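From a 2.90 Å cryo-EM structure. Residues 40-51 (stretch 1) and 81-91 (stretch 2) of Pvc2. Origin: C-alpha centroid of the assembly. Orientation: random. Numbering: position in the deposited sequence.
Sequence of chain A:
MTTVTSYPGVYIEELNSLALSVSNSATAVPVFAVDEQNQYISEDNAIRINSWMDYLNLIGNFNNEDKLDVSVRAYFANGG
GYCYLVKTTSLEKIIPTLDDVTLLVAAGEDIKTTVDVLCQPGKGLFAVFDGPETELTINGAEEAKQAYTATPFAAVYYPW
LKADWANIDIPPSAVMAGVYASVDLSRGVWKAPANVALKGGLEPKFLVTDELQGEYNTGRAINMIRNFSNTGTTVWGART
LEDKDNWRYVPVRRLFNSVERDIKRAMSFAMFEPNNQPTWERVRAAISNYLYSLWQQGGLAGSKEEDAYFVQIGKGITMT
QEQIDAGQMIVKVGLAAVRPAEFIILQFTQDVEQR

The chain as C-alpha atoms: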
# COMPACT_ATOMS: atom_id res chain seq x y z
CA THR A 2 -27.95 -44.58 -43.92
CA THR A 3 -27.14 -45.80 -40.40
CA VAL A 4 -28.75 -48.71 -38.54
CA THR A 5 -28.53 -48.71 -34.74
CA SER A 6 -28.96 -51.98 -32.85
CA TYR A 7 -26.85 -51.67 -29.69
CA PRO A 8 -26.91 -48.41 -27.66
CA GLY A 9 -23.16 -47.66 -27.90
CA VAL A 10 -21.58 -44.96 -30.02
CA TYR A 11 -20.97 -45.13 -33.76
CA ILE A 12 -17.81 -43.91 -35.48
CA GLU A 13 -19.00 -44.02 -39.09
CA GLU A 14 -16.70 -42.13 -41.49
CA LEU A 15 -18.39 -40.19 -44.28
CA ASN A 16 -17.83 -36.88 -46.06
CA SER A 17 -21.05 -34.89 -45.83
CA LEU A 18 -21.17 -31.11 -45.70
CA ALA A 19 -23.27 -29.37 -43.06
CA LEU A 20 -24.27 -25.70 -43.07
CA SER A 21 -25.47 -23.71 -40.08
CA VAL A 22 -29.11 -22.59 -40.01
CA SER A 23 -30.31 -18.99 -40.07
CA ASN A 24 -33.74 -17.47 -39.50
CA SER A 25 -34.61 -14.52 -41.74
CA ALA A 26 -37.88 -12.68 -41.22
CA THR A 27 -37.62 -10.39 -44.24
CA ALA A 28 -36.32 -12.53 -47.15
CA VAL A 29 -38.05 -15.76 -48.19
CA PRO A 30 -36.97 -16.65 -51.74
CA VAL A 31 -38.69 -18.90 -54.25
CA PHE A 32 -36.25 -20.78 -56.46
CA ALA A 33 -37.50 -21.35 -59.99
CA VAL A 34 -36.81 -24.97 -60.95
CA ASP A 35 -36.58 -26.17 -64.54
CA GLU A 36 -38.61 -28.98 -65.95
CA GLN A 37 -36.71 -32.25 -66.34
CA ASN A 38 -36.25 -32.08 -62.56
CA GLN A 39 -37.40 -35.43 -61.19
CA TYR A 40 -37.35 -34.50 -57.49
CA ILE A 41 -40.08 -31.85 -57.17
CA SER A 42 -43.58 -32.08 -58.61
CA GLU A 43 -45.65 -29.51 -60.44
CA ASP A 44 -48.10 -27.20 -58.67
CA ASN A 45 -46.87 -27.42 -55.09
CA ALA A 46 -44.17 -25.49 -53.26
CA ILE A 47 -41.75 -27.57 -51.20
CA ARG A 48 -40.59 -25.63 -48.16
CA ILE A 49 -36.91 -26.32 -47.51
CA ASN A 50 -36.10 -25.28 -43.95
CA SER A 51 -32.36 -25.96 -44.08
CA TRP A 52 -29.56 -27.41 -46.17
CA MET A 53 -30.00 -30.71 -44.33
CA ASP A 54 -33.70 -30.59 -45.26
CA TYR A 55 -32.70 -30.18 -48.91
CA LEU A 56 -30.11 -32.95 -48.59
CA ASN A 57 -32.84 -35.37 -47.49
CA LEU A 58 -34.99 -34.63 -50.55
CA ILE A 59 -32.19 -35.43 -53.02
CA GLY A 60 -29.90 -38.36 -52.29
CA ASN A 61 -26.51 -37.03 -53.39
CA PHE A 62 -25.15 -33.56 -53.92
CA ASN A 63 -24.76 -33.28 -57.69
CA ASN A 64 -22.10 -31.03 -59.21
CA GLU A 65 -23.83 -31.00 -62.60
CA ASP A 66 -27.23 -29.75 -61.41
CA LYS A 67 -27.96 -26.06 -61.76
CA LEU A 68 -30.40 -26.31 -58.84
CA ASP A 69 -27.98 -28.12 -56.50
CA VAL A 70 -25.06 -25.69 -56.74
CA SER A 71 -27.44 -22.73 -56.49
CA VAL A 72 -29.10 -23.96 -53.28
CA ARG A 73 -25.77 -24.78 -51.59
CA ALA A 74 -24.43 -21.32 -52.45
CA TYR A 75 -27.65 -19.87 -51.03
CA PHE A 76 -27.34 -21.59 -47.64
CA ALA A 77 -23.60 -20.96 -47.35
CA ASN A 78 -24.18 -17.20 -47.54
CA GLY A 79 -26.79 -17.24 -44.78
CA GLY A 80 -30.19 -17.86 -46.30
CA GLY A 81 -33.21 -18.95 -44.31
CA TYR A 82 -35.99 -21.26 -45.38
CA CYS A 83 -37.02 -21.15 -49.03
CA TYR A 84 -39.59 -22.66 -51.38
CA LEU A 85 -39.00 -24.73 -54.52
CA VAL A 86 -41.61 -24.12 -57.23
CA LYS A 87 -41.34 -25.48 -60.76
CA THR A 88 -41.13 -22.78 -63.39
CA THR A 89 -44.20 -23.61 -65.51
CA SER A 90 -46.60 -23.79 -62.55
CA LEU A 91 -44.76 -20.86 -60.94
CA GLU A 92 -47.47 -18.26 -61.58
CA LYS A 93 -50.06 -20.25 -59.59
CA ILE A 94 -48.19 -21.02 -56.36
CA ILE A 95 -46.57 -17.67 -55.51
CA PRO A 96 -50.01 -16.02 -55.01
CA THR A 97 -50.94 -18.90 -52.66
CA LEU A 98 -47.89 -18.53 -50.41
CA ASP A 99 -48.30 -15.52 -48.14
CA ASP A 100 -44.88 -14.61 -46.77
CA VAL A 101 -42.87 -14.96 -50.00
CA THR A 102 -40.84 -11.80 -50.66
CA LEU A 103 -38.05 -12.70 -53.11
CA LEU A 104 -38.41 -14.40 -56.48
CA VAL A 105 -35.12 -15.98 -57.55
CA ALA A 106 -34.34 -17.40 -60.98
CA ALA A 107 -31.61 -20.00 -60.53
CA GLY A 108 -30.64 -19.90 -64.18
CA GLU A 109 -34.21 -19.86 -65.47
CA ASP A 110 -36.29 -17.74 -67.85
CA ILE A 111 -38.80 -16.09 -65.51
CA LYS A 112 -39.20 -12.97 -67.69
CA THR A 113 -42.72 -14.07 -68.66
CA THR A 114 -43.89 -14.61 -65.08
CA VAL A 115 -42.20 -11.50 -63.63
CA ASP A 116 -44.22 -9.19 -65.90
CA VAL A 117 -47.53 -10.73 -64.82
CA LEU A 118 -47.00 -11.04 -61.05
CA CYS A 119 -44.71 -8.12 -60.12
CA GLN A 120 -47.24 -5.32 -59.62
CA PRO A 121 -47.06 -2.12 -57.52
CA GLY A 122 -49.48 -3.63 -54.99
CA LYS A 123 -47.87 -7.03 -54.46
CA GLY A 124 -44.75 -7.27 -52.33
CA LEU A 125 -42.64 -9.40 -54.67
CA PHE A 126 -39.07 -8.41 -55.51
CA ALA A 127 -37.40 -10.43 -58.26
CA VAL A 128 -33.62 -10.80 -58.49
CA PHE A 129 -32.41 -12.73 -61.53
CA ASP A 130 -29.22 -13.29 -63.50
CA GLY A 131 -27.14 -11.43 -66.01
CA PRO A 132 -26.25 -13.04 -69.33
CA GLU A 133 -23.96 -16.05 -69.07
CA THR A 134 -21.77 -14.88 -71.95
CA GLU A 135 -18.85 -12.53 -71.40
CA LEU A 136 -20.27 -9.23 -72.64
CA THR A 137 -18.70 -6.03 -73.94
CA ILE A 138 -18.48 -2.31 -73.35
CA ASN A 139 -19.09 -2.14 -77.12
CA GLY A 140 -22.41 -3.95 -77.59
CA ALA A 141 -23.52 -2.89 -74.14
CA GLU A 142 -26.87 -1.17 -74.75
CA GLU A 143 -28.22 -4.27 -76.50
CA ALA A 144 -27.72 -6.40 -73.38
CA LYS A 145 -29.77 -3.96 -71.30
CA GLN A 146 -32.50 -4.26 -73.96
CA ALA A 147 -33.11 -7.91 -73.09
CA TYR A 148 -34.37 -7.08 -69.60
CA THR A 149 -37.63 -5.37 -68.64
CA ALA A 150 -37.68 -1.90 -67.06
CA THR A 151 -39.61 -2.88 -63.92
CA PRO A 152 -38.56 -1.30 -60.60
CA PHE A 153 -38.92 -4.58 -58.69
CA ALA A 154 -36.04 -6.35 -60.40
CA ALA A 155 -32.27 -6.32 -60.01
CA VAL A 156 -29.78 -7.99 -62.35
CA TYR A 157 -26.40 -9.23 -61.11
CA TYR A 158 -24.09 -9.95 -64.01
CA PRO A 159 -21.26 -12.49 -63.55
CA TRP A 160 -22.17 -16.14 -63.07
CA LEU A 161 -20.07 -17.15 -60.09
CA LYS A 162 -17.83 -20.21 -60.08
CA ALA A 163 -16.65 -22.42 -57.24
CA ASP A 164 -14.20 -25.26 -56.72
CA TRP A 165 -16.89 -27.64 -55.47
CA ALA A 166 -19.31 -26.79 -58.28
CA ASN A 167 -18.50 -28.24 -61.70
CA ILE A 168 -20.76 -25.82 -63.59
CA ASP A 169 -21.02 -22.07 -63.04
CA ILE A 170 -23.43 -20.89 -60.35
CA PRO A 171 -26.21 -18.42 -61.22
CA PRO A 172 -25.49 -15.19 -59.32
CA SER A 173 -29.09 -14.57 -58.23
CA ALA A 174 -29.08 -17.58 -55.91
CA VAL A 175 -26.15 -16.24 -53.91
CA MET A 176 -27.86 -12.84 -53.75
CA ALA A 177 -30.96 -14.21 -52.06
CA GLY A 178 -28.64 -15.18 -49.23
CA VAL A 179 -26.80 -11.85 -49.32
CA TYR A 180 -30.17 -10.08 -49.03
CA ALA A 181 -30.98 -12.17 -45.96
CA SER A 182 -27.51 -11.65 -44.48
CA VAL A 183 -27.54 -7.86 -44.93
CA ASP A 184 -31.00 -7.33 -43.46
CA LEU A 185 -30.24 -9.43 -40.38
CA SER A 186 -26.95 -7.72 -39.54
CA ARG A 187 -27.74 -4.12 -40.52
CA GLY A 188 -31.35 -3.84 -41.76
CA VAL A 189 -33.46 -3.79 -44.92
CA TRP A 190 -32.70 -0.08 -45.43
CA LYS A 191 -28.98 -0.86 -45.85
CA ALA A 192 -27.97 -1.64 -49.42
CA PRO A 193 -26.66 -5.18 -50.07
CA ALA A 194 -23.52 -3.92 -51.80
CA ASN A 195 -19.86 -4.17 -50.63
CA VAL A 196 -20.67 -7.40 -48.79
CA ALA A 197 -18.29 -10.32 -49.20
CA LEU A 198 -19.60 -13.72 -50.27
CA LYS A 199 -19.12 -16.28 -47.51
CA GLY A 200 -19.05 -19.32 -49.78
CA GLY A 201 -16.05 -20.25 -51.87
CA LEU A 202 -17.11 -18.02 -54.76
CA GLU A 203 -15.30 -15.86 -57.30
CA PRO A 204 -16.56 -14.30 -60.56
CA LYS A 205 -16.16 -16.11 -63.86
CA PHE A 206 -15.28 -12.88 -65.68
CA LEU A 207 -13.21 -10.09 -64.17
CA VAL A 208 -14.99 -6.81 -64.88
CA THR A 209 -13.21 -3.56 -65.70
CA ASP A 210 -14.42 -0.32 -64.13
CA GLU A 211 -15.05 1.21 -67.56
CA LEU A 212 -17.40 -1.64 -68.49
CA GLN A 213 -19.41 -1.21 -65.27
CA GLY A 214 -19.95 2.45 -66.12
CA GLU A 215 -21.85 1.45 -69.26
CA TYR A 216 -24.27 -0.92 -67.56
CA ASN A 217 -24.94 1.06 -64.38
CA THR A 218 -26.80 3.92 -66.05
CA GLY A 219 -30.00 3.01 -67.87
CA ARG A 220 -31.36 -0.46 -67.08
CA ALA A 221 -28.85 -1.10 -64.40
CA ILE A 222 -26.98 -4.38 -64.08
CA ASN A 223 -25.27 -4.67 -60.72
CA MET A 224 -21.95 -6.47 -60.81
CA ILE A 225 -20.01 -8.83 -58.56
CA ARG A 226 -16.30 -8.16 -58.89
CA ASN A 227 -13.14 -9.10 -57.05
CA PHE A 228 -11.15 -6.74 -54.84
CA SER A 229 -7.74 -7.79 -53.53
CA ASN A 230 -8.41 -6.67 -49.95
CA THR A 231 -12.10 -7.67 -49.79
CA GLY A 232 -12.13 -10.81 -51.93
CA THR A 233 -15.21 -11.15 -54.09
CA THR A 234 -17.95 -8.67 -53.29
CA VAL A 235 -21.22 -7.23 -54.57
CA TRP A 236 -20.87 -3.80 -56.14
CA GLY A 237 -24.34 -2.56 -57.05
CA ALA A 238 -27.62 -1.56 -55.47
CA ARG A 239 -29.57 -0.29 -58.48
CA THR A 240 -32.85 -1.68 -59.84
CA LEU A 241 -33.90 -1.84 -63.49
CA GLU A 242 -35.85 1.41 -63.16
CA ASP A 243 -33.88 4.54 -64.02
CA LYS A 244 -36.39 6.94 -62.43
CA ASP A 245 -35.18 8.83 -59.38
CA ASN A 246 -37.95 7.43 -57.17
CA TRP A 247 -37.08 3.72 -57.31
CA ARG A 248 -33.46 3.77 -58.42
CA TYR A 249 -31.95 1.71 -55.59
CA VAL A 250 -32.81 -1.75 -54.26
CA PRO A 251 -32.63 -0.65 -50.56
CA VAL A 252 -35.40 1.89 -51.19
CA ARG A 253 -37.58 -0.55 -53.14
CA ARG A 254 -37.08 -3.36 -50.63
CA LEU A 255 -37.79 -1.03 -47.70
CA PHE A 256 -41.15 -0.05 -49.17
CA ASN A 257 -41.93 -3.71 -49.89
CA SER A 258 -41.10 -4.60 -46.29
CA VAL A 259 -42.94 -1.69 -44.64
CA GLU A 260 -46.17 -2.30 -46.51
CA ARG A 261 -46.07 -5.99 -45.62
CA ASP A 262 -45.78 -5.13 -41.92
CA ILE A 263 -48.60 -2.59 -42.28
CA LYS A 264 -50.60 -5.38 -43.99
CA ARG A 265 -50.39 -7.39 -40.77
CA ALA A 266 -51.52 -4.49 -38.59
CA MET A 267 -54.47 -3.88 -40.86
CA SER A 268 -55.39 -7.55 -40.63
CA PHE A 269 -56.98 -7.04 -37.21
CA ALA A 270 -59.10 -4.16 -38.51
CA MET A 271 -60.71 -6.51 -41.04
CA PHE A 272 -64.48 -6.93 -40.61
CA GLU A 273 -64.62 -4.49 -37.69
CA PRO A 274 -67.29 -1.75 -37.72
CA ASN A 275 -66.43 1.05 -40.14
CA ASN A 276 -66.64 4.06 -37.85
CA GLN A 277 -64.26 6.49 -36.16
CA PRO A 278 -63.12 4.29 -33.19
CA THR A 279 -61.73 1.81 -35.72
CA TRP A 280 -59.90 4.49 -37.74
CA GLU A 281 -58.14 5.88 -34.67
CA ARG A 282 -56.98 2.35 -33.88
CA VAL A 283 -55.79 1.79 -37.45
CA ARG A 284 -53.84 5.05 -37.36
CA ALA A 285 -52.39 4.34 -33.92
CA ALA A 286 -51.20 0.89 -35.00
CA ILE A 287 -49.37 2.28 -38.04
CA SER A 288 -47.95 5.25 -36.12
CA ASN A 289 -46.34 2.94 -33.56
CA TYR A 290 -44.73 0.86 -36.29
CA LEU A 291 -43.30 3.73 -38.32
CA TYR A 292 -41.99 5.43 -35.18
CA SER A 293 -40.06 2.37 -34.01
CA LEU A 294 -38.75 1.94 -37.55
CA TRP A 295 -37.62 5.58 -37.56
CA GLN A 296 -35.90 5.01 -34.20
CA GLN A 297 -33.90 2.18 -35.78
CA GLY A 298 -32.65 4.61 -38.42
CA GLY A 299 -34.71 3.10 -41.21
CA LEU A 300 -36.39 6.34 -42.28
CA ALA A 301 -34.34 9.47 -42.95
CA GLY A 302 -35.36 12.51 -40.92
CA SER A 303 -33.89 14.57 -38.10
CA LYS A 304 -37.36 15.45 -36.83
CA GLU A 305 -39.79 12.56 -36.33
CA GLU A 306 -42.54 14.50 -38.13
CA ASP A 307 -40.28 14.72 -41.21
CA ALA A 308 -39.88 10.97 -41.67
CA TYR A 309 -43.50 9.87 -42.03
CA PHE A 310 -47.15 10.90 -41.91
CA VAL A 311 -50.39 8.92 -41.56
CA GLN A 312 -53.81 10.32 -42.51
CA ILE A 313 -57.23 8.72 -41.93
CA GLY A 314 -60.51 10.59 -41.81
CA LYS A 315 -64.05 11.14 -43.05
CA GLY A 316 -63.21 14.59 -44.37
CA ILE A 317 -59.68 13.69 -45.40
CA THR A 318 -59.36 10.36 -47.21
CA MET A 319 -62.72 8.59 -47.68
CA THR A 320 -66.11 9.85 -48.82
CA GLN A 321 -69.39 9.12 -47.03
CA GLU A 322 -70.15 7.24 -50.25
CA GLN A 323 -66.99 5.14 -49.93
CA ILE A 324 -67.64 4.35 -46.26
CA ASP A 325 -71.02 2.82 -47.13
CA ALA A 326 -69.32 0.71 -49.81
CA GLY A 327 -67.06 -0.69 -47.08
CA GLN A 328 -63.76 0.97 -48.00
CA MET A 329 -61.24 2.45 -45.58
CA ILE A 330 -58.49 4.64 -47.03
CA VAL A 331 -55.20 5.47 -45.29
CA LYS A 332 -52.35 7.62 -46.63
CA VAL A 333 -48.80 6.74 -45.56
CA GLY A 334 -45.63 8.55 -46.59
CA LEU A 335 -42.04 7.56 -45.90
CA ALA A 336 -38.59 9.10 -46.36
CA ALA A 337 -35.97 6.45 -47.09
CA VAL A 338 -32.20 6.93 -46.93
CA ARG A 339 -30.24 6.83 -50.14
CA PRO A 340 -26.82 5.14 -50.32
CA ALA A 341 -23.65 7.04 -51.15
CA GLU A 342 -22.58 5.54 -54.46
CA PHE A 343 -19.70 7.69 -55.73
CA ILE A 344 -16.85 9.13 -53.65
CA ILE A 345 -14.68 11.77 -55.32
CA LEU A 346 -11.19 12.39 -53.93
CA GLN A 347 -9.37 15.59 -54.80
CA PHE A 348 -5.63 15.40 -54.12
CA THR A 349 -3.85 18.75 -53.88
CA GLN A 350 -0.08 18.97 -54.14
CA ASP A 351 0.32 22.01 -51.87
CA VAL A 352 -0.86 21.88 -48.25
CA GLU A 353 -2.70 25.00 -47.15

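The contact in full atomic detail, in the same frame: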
# COMPACT_ATOMS: atom_id res chain seq x y z
N TYR A 40 -37.21 -34.44 -58.94
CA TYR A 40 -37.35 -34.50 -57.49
C TYR A 40 -38.56 -33.74 -56.97
O TYR A 40 -39.18 -34.17 -56.00
CB TYR A 40 -36.08 -33.99 -56.82
CG TYR A 40 -34.98 -35.00 -56.82
CD1 TYR A 40 -34.98 -36.05 -55.91
CD2 TYR A 40 -33.93 -34.93 -57.73
CE1 TYR A 40 -33.98 -37.00 -55.90
CE2 TYR A 40 -32.92 -35.87 -57.73
CZ TYR A 40 -32.95 -36.90 -56.81
OH TYR A 40 -31.94 -37.84 -56.80
N ILE A 41 -38.92 -32.62 -57.59
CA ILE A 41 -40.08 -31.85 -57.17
C ILE A 41 -41.18 -32.01 -58.21
O ILE A 41 -40.91 -32.23 -59.40
CB ILE A 41 -39.74 -30.36 -56.92
CG1 ILE A 41 -39.50 -29.59 -58.21
CG2 ILE A 41 -38.51 -30.24 -56.03
CD1 ILE A 41 -39.64 -28.11 -58.02
N SER A 42 -42.42 -31.93 -57.75
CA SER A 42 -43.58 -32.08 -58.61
C SER A 42 -44.11 -30.72 -59.03
O SER A 42 -43.75 -29.68 -58.45
CB SER A 42 -44.67 -32.87 -57.89
OG SER A 42 -45.91 -32.77 -58.56
N GLU A 43 -44.96 -30.72 -60.05
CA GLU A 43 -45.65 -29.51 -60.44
C GLU A 43 -46.67 -29.11 -59.38
O GLU A 43 -47.17 -29.93 -58.61
CB GLU A 43 -46.38 -29.70 -61.76
CG GLU A 43 -45.58 -29.44 -63.02
CD GLU A 43 -46.41 -29.68 -64.26
OE1 GLU A 43 -45.84 -29.75 -65.37
OE2 GLU A 43 -47.65 -29.80 -64.13
N ASP A 44 -46.95 -27.80 -59.34
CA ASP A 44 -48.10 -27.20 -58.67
C ASP A 44 -48.12 -27.41 -57.16
O ASP A 44 -49.19 -27.39 -56.55
CB ASP A 44 -49.41 -27.71 -59.29
CG ASP A 44 -49.81 -26.93 -60.53
OD1 ASP A 44 -49.92 -25.69 -60.44
OD2 ASP A 44 -49.99 -27.55 -61.60
N ASN A 45 -46.96 -27.60 -56.54
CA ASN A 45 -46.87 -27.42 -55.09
C ASN A 45 -45.47 -26.93 -54.73
O ASN A 45 -44.48 -27.37 -55.32
CB ASN A 45 -47.20 -28.70 -54.31
CG ASN A 45 -46.69 -29.96 -54.96
OD1 ASN A 45 -45.75 -29.94 -55.75
ND2 ASN A 45 -47.31 -31.09 -54.63
N ALA A 46 -45.42 -26.01 -53.78
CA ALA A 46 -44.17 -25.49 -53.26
C ALA A 46 -43.67 -26.42 -52.16
O ALA A 46 -44.44 -26.84 -51.30
CB ALA A 46 -44.36 -24.09 -52.70
N ILE A 47 -42.38 -26.72 -52.20
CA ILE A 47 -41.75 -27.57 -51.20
C ILE A 47 -40.91 -26.67 -50.32
O ILE A 47 -39.89 -26.12 -50.76
CB ILE A 47 -40.90 -28.68 -51.85
CG1 ILE A 47 -41.80 -29.69 -52.56
CG2 ILE A 47 -40.08 -29.41 -50.80
CD1 ILE A 47 -41.97 -29.46 -54.05
N ARG A 48 -41.34 -26.47 -49.08
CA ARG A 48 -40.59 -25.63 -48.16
C ARG A 48 -39.35 -26.37 -47.69
O ARG A 48 -39.44 -27.48 -47.15
CB ARG A 48 -41.43 -25.20 -46.96
CG ARG A 48 -40.62 -24.37 -45.98
CD ARG A 48 -41.31 -24.17 -44.66
NE ARG A 48 -42.23 -23.04 -44.69
CZ ARG A 48 -42.70 -22.44 -43.61
NH1 ARG A 48 -43.54 -21.42 -43.72
NH2 ARG A 48 -42.32 -22.85 -42.40
N ILE A 49 -38.19 -25.75 -47.89
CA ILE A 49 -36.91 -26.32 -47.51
C ILE A 49 -36.39 -25.49 -46.35
O ILE A 49 -35.97 -24.34 -46.53
CB ILE A 49 -35.94 -26.32 -48.69
CG1 ILE A 49 -36.45 -27.25 -49.79
CG2 ILE A 49 -34.59 -26.76 -48.25
CD1 ILE A 49 -36.62 -28.68 -49.36
N ASN A 50 -36.43 -26.05 -45.14
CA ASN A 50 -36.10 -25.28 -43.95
C ASN A 50 -34.60 -25.08 -43.79
O ASN A 50 -34.17 -24.08 -43.20
CB ASN A 50 -36.66 -25.96 -42.71
CG ASN A 50 -38.16 -25.82 -42.59
OD1 ASN A 50 -38.70 -24.72 -42.66
ND2 ASN A 50 -38.85 -26.95 -42.42
N SER A 51 -33.79 -26.00 -44.31
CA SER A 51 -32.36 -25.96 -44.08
C SER A 51 -31.66 -26.73 -45.19
O SER A 51 -32.31 -27.38 -46.02
CB SER A 51 -32.00 -26.54 -42.72
OG SER A 51 -32.50 -27.86 -42.59
N GLY A 81 -32.25 -18.23 -45.13
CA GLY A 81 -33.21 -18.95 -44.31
C GLY A 81 -33.95 -19.99 -45.11
O GLY A 81 -33.45 -20.54 -46.10
N TYR A 82 -35.18 -20.26 -44.69
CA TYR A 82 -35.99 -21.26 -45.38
C TYR A 82 -36.52 -20.69 -46.69
O TYR A 82 -36.84 -19.51 -46.80
CB TYR A 82 -37.14 -21.74 -44.49
CG TYR A 82 -38.20 -20.71 -44.17
CD1 TYR A 82 -39.40 -20.68 -44.88
CD2 TYR A 82 -38.03 -19.81 -43.13
CE1 TYR A 82 -40.37 -19.76 -44.58
CE2 TYR A 82 -39.00 -18.88 -42.83
CZ TYR A 82 -40.17 -18.86 -43.55
OH TYR A 82 -41.15 -17.94 -43.25
N CYS A 83 -36.61 -21.56 -47.70
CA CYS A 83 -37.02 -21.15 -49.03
C CYS A 83 -38.01 -22.17 -49.59
O CYS A 83 -38.17 -23.26 -49.05
CB CYS A 83 -35.83 -21.02 -49.97
SG CYS A 83 -34.98 -22.57 -50.31
N TYR A 84 -38.67 -21.79 -50.68
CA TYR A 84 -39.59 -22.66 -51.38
C TYR A 84 -39.01 -23.05 -52.73
O TYR A 84 -38.19 -22.34 -53.30
CB TYR A 84 -40.95 -21.98 -51.58
CG TYR A 84 -41.71 -21.73 -50.30
CD1 TYR A 84 -41.53 -20.55 -49.59
CD2 TYR A 84 -42.61 -22.66 -49.82
CE1 TYR A 84 -42.22 -20.32 -48.42
CE2 TYR A 84 -43.31 -22.43 -48.65
CZ TYR A 84 -43.11 -21.26 -47.96
OH TYR A 84 -43.80 -21.03 -46.80
N LEU A 85 -39.44 -24.21 -53.23
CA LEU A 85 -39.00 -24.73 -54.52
C LEU A 85 -40.23 -24.95 -55.38
O LEU A 85 -40.96 -25.92 -55.18
CB LEU A 85 -38.22 -26.03 -54.35
CG LEU A 85 -36.69 -26.00 -54.25
CD1 LEU A 85 -36.23 -25.32 -52.98
CD2 LEU A 85 -36.15 -27.41 -54.32
N VAL A 86 -40.46 -24.05 -56.33
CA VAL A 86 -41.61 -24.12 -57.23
C VAL A 86 -41.09 -24.34 -58.64
O VAL A 86 -40.13 -23.68 -59.06
CB VAL A 86 -42.47 -22.85 -57.15
CG1 VAL A 86 -43.74 -23.00 -57.97
CG2 VAL A 86 -42.82 -22.53 -55.72
N LYS A 87 -41.70 -25.27 -59.37
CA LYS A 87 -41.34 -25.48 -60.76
C LYS A 87 -41.79 -24.30 -61.61
O LYS A 87 -42.76 -23.62 -61.30
CB LYS A 87 -41.94 -26.78 -61.29
CG LYS A 87 -40.89 -27.85 -61.53
CD LYS A 87 -41.50 -29.16 -61.99
CE LYS A 87 -40.42 -30.21 -62.15
NZ LYS A 87 -40.98 -31.53 -62.54
N THR A 88 -41.05 -24.06 -62.70
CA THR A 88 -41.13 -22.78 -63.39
C THR A 88 -42.38 -22.63 -64.26
O THR A 88 -42.76 -21.50 -64.56
CB THR A 88 -39.88 -22.57 -64.25
OG1 THR A 88 -39.93 -21.29 -64.88
CG2 THR A 88 -39.74 -23.65 -65.31
N THR A 89 -43.02 -23.73 -64.66
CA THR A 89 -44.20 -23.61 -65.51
C THR A 89 -45.48 -23.45 -64.70
O THR A 89 -46.42 -22.80 -65.16
CB THR A 89 -44.33 -24.82 -66.43
OG1 THR A 89 -44.39 -26.01 -65.65
CG2 THR A 89 -43.13 -24.87 -67.36
N SER A 90 -45.52 -24.03 -63.50
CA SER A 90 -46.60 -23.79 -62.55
C SER A 90 -46.24 -22.70 -61.55
O SER A 90 -46.83 -22.63 -60.48
CB SER A 90 -46.94 -25.07 -61.81
OG SER A 90 -45.89 -25.44 -60.93
N LEU A 91 -45.28 -21.83 -61.90
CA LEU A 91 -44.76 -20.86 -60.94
C LEU A 91 -45.74 -19.72 -60.71
O LEU A 91 -45.77 -19.15 -59.61
CB LEU A 91 -43.41 -20.34 -61.44
CG LEU A 91 -42.61 -19.35 -60.61
CD1 LEU A 91 -41.17 -19.81 -60.49
CD2 LEU A 91 -42.66 -17.98 -61.24

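How do the two backbones lie against each other? They run antiparallel, with 147° between the strand directions, and the pairing is firmest where Ile49 faces Cys83. There Ile49 N donates to Cys83 O at 2.7 Å, almost linearly, and Cys83 N returns a bond to Ile49 O at 3.1 Å. Around Ile47 and Leu85 the ladder loosens: Ile47 N to Leu85 O is 3.4 Å and Leu85 N to Ile47 O is 3.2 Å, both weak.

What fills the side of the sheet that carries Ile49, Cys83 and Leu85? Apolar packing does: Ile49 CG1 lies 3.7 Å from Leu85 CD1, and Ile41, arriving from the loop, brings its CG2 to 4.1 Å from Leu85 CD2.

What does Arg48 find on the other face? Its NH1 donates to Tyr84 OH at 3.1 Å, near the guanidinium plane where the N-H bonds point. Tyr82 lies over a face of that group, its CE1 3.7 Å from Arg48 NH1, so the flat cation meets both tyrosines.

How is the contact held beyond the strands? Asp44 N donates to Ser90 OG at 3.0 Å, tying the two loops together. Lys87 extends along Ile41, with its CG 3.7 Å from Ile41 CD1, and its NZ makes a weak 3.2 Å bond to Ile41 O.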